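Local coordinates for insulinase family protease (Yersinia pestis, PDB 3GO9), which belongs to the insulinase (M16) peptidase family and is a predicted protease, although its zinc-binding signature motif is incomplete, at residues L74-L79 and A156-A161; G69-L74 and K200-Q205. All coordinates share one frame; numbering follows the deposited sequence.

Contact 1 of 2, residues L74-L79 and A156-A161. With ZN (zinc ion), chain C.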
loop_
_atom_site.group_PDB
_atom_site.type_symbol
_atom_site.label_atom_id
_atom_site.label_comp_id
_atom_site.label_asym_id
_atom_site.label_seq_id
_atom_site.Cartn_x
_atom_site.Cartn_y
_atom_site.Cartn_z
ATOM N N LEU A 74 21.167 5.961 -4.061
ATOM C CA LEU A 74 20.992 7.365 -4.452
ATOM C C LEU A 74 20.375 8.194 -3.334
ATOM O O LEU A 74 20.887 9.250 -3.036
ATOM C CB LEU A 74 20.203 7.495 -5.765
ATOM C CG LEU A 74 20.810 6.947 -7.056
ATOM C CD1 LEU A 74 19.796 6.997 -8.232
ATOM C CD2 LEU A 74 22.105 7.704 -7.367
ATOM N N PRO A 75 19.264 7.746 -2.716
ATOM C CA PRO A 75 18.713 8.627 -1.709
ATOM C C PRO A 75 19.588 8.820 -0.493
ATOM O O PRO A 75 19.482 9.880 0.163
ATOM C CB PRO A 75 17.383 7.948 -1.325
ATOM C CG PRO A 75 17.388 6.672 -1.963
ATOM C CD PRO A 75 18.378 6.603 -2.995
ATOM N N ARG A 76 20.460 7.849 -0.179
ATOM C CA ARG A 76 21.357 8.048 0.945
ATOM C C ARG A 76 22.342 9.214 0.649
ATOM O O ARG A 76 22.744 9.980 1.535
ATOM C CB ARG A 76 22.124 6.759 1.229
ATOM C CG ARG A 76 22.735 6.805 2.634
ATOM C CD ARG A 76 23.550 5.566 2.910
ATOM N NE ARG A 76 22.788 4.322 2.989
ATOM C CZ ARG A 76 23.309 3.207 3.495
ATOM N NH1 ARG A 76 24.564 3.202 3.938
ATOM N NH2 ARG A 76 22.604 2.073 3.534
ATOM N N LEU A 77 22.725 9.358 -0.608
ATOM C CA LEU A 77 23.591 10.470 -1.023
ATOM C C LEU A 77 22.956 11.854 -0.683
ATOM O O LEU A 77 23.658 12.742 -0.190
ATOM C CB LEU A 77 23.971 10.358 -2.510
ATOM C CG LEU A 77 24.629 9.081 -2.905
ATOM C CD1 LEU A 77 24.923 9.130 -4.453
ATOM C CD2 LEU A 77 25.928 8.767 -2.122
ATOM N N ALA A 78 21.666 11.975 -0.962
ATOM C CA ALA A 78 20.878 13.152 -0.762
ATOM C C ALA A 78 20.851 13.557 0.727
ATOM O O ALA A 78 20.627 14.732 1.049
ATOM C CB ALA A 78 19.410 12.969 -1.318
ATOM N N LEU A 79 21.113 12.596 1.626
ATOM C CA LEU A 79 21.222 12.880 3.073
ATOM C C LEU A 79 22.642 13.197 3.499
ATOM O O LEU A 79 22.869 13.705 4.597
ATOM C CB LEU A 79 20.702 11.700 3.909
ATOM C CG LEU A 79 19.257 11.352 3.659
ATOM C CD1 LEU A 79 18.797 9.967 4.295
ATOM C CD2 LEU A 79 18.305 12.481 4.159
ATOM N N ALA A 156 26.764 4.476 10.067
ATOM C CA ALA A 156 26.512 3.411 11.043
ATOM C C ALA A 156 25.186 2.724 10.810
ATOM O O ALA A 156 25.009 1.560 11.189
ATOM C CB ALA A 156 26.563 3.968 12.494
ATOM N N THR A 157 24.239 3.444 10.214
ATOM C CA THR A 157 22.894 2.916 10.039
ATOM C C THR A 157 22.428 3.132 8.619
ATOM O O THR A 157 23.064 3.833 7.865
ATOM C CB THR A 157 21.884 3.614 10.998
ATOM O OG1 THR A 157 21.835 5.023 10.733
ATOM C CG2 THR A 157 22.314 3.346 12.478
ATOM N N ASP A 158 21.291 2.539 8.296
ATOM C CA ASP A 158 20.723 2.659 6.952
ATOM C C ASP A 158 19.432 3.399 7.055
ATOM O O ASP A 158 18.415 2.835 7.470
ATOM C CB ASP A 158 20.472 1.281 6.403
ATOM C CG ASP A 158 19.732 1.327 5.148
ATOM O OD1 ASP A 158 19.834 2.394 4.418
ATOM O OD2 ASP A 158 19.012 0.311 4.962
ATOM N N PRO A 159 19.433 4.692 6.656
ATOM C CA PRO A 159 18.183 5.420 6.792
ATOM C C PRO A 159 17.186 5.136 5.683
ATOM O O PRO A 159 16.064 5.605 5.751
ATOM C CB PRO A 159 18.635 6.882 6.741
ATOM C CG PRO A 159 19.788 6.868 5.853
ATOM C CD PRO A 159 20.504 5.520 6.101
ATOM N N ILE A 160 17.570 4.371 4.667
ATOM C CA ILE A 160 16.707 4.122 3.514
ATOM C C ILE A 160 15.983 2.771 3.642
ATOM O O ILE A 160 16.622 1.714 3.781
ATOM C CB ILE A 160 17.535 4.142 2.192
ATOM C CG1 ILE A 160 18.417 5.408 2.137
ATOM C CG2 ILE A 160 16.593 4.094 0.929
ATOM C CD1 ILE A 160 17.684 6.758 2.377
ATOM N N ALA A 161 14.673 2.810 3.634
ATOM C CA ALA A 161 13.864 1.631 3.809
ATOM C C ALA A 161 13.552 0.999 2.493
ATOM O O ALA A 161 13.808 1.579 1.412
ATOM C CB ALA A 161 12.549 1.986 4.527
HETATM ZN ZN ZN C . 18.323 0.171 3.191
HETATM O O HOH W 1 25.450 1.661 6.527
HETATM O O HOH W 2 19.780 -0.497 2.856
HETATM O O HOH W 3 17.036 -1.184 3.489
#

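Contact 2 of 2, residues G69-L74 and K200-Q205. With ZN (zinc ion), chain C.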
loop_
_atom_site.group_PDB
_atom_site.type_symbol
_atom_site.label_atom_id
_atom_site.label_comp_id
_atom_site.label_asym_id
_atom_site.label_seq_id
_atom_site.Cartn_x
_atom_site.Cartn_y
_atom_site.Cartn_z
ATOM N N GLY A 69 21.806 -2.339 -6.499
ATOM C CA GLY A 69 21.759 -1.497 -5.303
ATOM C C GLY A 69 21.826 0.002 -5.594
ATOM O O GLY A 69 21.762 0.817 -4.647
ATOM N N PHE A 70 22.007 0.389 -6.866
ATOM C CA PHE A 70 22.145 1.809 -7.220
ATOM C C PHE A 70 20.908 2.617 -6.820
ATOM O O PHE A 70 21.037 3.708 -6.247
ATOM C CB PHE A 70 22.435 2.004 -8.717
ATOM C CG PHE A 70 23.859 1.808 -9.129
ATOM C CD1 PHE A 70 24.804 1.186 -8.330
ATOM C CD2 PHE A 70 24.268 2.315 -10.353
ATOM C CE1 PHE A 70 26.114 1.101 -8.753
ATOM C CE2 PHE A 70 25.556 2.210 -10.775
ATOM C CZ PHE A 70 26.481 1.587 -9.993
ATOM N N ALA A 71 19.721 2.103 -7.070
ATOM C CA ALA A 71 18.522 2.913 -6.767
ATOM C C ALA A 71 18.384 3.118 -5.268
ATOM O O ALA A 71 17.850 4.140 -4.789
ATOM C CB ALA A 71 17.281 2.213 -7.291
ATOM N N HIS A 72 18.795 2.125 -4.498
ATOM C CA HIS A 72 18.715 2.251 -3.013
ATOM C C HIS A 72 19.794 3.188 -2.457
ATOM O O HIS A 72 19.605 3.770 -1.364
ATOM C CB HIS A 72 18.786 0.861 -2.399
ATOM C CG HIS A 72 18.462 0.819 -0.943
ATOM N ND1 HIS A 72 17.162 0.884 -0.490
ATOM C CD2 HIS A 72 19.240 0.599 0.136
ATOM C CE1 HIS A 72 17.167 0.760 0.829
ATOM N NE2 HIS A 72 18.414 0.631 1.224
ATOM N N LEU A 73 20.919 3.298 -3.133
ATOM C CA LEU A 73 22.041 4.145 -2.689
ATOM C C LEU A 73 21.786 5.633 -2.919
ATOM O O LEU A 73 22.115 6.483 -2.091
ATOM C CB LEU A 73 23.368 3.744 -3.351
ATOM C CG LEU A 73 24.612 4.550 -3.007
ATOM C CD1 LEU A 73 24.846 4.588 -1.545
ATOM C CD2 LEU A 73 25.829 4.008 -3.733
ATOM N N LEU A 74 21.167 5.961 -4.061
ATOM C CA LEU A 74 20.992 7.365 -4.452
ATOM C C LEU A 74 20.375 8.194 -3.334
ATOM O O LEU A 74 20.887 9.250 -3.036
ATOM C CB LEU A 74 20.203 7.495 -5.765
ATOM C CG LEU A 74 20.810 6.947 -7.056
ATOM C CD1 LEU A 74 19.796 6.997 -8.232
ATOM C CD2 LEU A 74 22.105 7.704 -7.367
ATOM N N LYS A 200 26.374 7.896 -11.629
ATOM C CA LYS A 200 25.842 9.189 -12.064
ATOM C C LYS A 200 25.041 8.982 -13.361
ATOM O O LYS A 200 24.017 9.578 -13.555
ATOM C CB LYS A 200 26.984 10.161 -12.359
ATOM C CG LYS A 200 27.809 10.586 -11.192
ATOM C CD LYS A 200 28.913 11.602 -11.701
ATOM C CE LYS A 200 30.175 11.600 -10.839
ATOM N NZ LYS A 200 30.885 12.891 -10.844
ATOM N N GLN A 201 25.532 8.129 -14.236
ATOM C CA GLN A 201 24.855 7.863 -15.492
ATOM C C GLN A 201 23.496 7.218 -15.241
ATOM O O GLN A 201 22.481 7.594 -15.857
ATOM C CB GLN A 201 25.724 6.964 -16.362
ATOM C CG GLN A 201 26.925 7.722 -16.864
ATOM C CD GLN A 201 27.787 6.894 -17.806
ATOM O OE1 GLN A 201 28.159 5.746 -17.508
ATOM N NE2 GLN A 201 28.117 7.484 -18.956
ATOM N N PHE A 202 23.450 6.306 -14.275
ATOM C CA PHE A 202 22.187 5.661 -13.878
ATOM C C PHE A 202 21.207 6.692 -13.372
ATOM O O PHE A 202 20.050 6.709 -13.743
ATOM C CB PHE A 202 22.450 4.585 -12.814
ATOM C CG PHE A 202 21.231 3.930 -12.272
ATOM C CD1 PHE A 202 20.692 2.774 -12.842
ATOM C CD2 PHE A 202 20.654 4.380 -11.125
ATOM C CE1 PHE A 202 19.579 2.175 -12.307
ATOM C CE2 PHE A 202 19.534 3.797 -10.607
ATOM C CZ PHE A 202 19.001 2.675 -11.177
ATOM N N TYR A 203 21.681 7.559 -12.488
ATOM C CA TYR A 203 20.853 8.628 -11.954
ATOM C C TYR A 203 20.274 9.504 -13.039
ATOM O O TYR A 203 19.063 9.800 -13.045
ATOM C CB TYR A 203 21.695 9.475 -11.045
ATOM C CG TYR A 203 21.080 10.779 -10.622
ATOM C CD1 TYR A 203 20.005 10.800 -9.793
ATOM C CD2 TYR A 203 21.640 11.972 -11.011
ATOM C CE1 TYR A 203 19.394 11.980 -9.401
ATOM C CE2 TYR A 203 21.089 13.178 -10.609
ATOM C CZ TYR A 203 19.963 13.183 -9.788
ATOM O OH TYR A 203 19.435 14.407 -9.395
ATOM N N GLN A 204 21.101 9.867 -13.984
ATOM C CA GLN A 204 20.634 10.774 -15.069
ATOM C C GLN A 204 19.668 10.085 -16.017
ATOM O O GLN A 204 18.738 10.716 -16.496
ATOM C CB GLN A 204 21.815 11.382 -15.818
ATOM C CG GLN A 204 22.478 12.412 -14.952
ATOM C CD GLN A 204 23.787 12.919 -15.490
ATOM O OE1 GLN A 204 24.452 12.270 -16.290
ATOM N NE2 GLN A 204 24.187 14.092 -15.001
ATOM N N GLN A 205 19.887 8.799 -16.266
ATOM C CA GLN A 205 19.019 7.993 -17.113
ATOM C C GLN A 205 17.624 7.850 -16.527
ATOM O O GLN A 205 16.598 7.912 -17.259
ATOM C CB GLN A 205 19.608 6.585 -17.373
ATOM C CG GLN A 205 18.701 5.724 -18.232
ATOM C CD GLN A 205 19.343 4.391 -18.635
ATOM O OE1 GLN A 205 20.526 4.150 -18.397
ATOM N NE2 GLN A 205 18.555 3.522 -19.227
HETATM ZN ZN ZN C . 18.323 0.171 3.191
HETATM O O HOH W 2 19.780 -0.497 2.856
HETATM O O HOH W 3 17.036 -1.184 3.489
#

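Contact 1 of 2, residues L74-L79 and A156-A161
R76 reaches from helix 70-80 to D158, where R76 NH2 lies 2.9 Å from D158 OD1 in a salt bridge whose hydrogen bond is weak, bent to 124°. The guanidinium and carboxylate planes are turned 37° apart. A bend at chi3 (-66°) turns NE off an otherwise extended chain, and the guanidinium presents one face to the carbonyl oxygen T157 O. NH1 donates to A152 O and, weakly, to a water that also bonds weakly to T157 O.

D158 divides its two oxygens. D158 OD1 also accepts from I160 N at 3.0 Å, closing an Asx turn, and this donor comes from above the carboxylate plane. D158 OD2 binds zinc at 1.9 Å, I160 O binds the same ion at 2.4 Å, and H72 NE2 completes the protein ligands.

Apolar groups pack beside this network: L79 CD1 rests on P159 CG at 3.6 Å, while I160 CD1 touches both P75 CB and L79 CD1, each at 3.9 Å.

Zinc on one oxygen, and a guanidinium and a backbone N-H on the other, are likely to restrain the carboxylate's orientation, and its negative charge is probably shared between the metal and R76, a second-shell partner of the zinc site.

Contact 2 of 2, residues G69-L74 and K200-Q205
F70 and F202 form the aromatic part of the contact between helices 70-80 and 196-206. The edge of the F70 ring points at the face of F202 in a T-shaped pair, with ring centroids 5.7 Å apart and planes at 82°. The F202 side chain leaves its helix with CG anti to the backbone N (chi1 176°), and the ring lies against the first turn of helix 70-80. There F70 CB adds a CH-pi contact over the F202 face, 4.0 Å from the ring centroid, and in return F202 CB lies at the edge of the F70 ring, 3.8 Å from F70 CD2.

Aliphatic packing completes the interface. L74 packs against both aromatics of helix 196-206: L74 CD1 lies at the edge of the F202 ring, 4.0 Å from F202 CE2, and also by the edge of the Y203 ring, while L74 CD2 meets Y203 CB at 4.1 Å. A71 CB adds a looser touch on F202 CZ at 4.3 Å. The short helical segments pass almost perpendicular, at -87°, with axes 10.5 Å apart, so large side chains span the separation.

No hydrogen bond joins the two segments; several polar groups find partners elsewhere. The carboxylate of E63 accepts from both G69 N, at the N-cap, and A71 N, and Y203 OH bonds T138 O and L142 N.

On another side of helix 70-80, H72 NE2 binds zinc, and its ND1 is hydrogen-bonded to T109 OG1. This helix probably corresponds to the one that carries the HxxEH zinc signature of M16 peptidases. Here the stretch reads H72-L73-L74-P75-R76, so it retains the first histidine but neither the glutamate nor the second histidine of that motif.

Overall arrangement
Helix 70-80 supplies one side of both contacts, whose centres lie about 13 Å apart, and L74 belongs to both segments of that helix. The CB of L74 is directed away from 156-161 in contact 1 and toward 200-205 in contact 2. Zinc joins them chemically: contact 1 contributes D158 and I160, contact 2 contributes H72. Around the ion, H72 CE1 comes within 3.1 Å of I160 O, and H72 NE2 lies 3.8 Å from D158 OD2. Along the chain, contact 1 is nested inside the loop closed by contact 2. The helix thus lies between a buried aromatic interface with helix 196-206 and the zinc site beside strand 160-162.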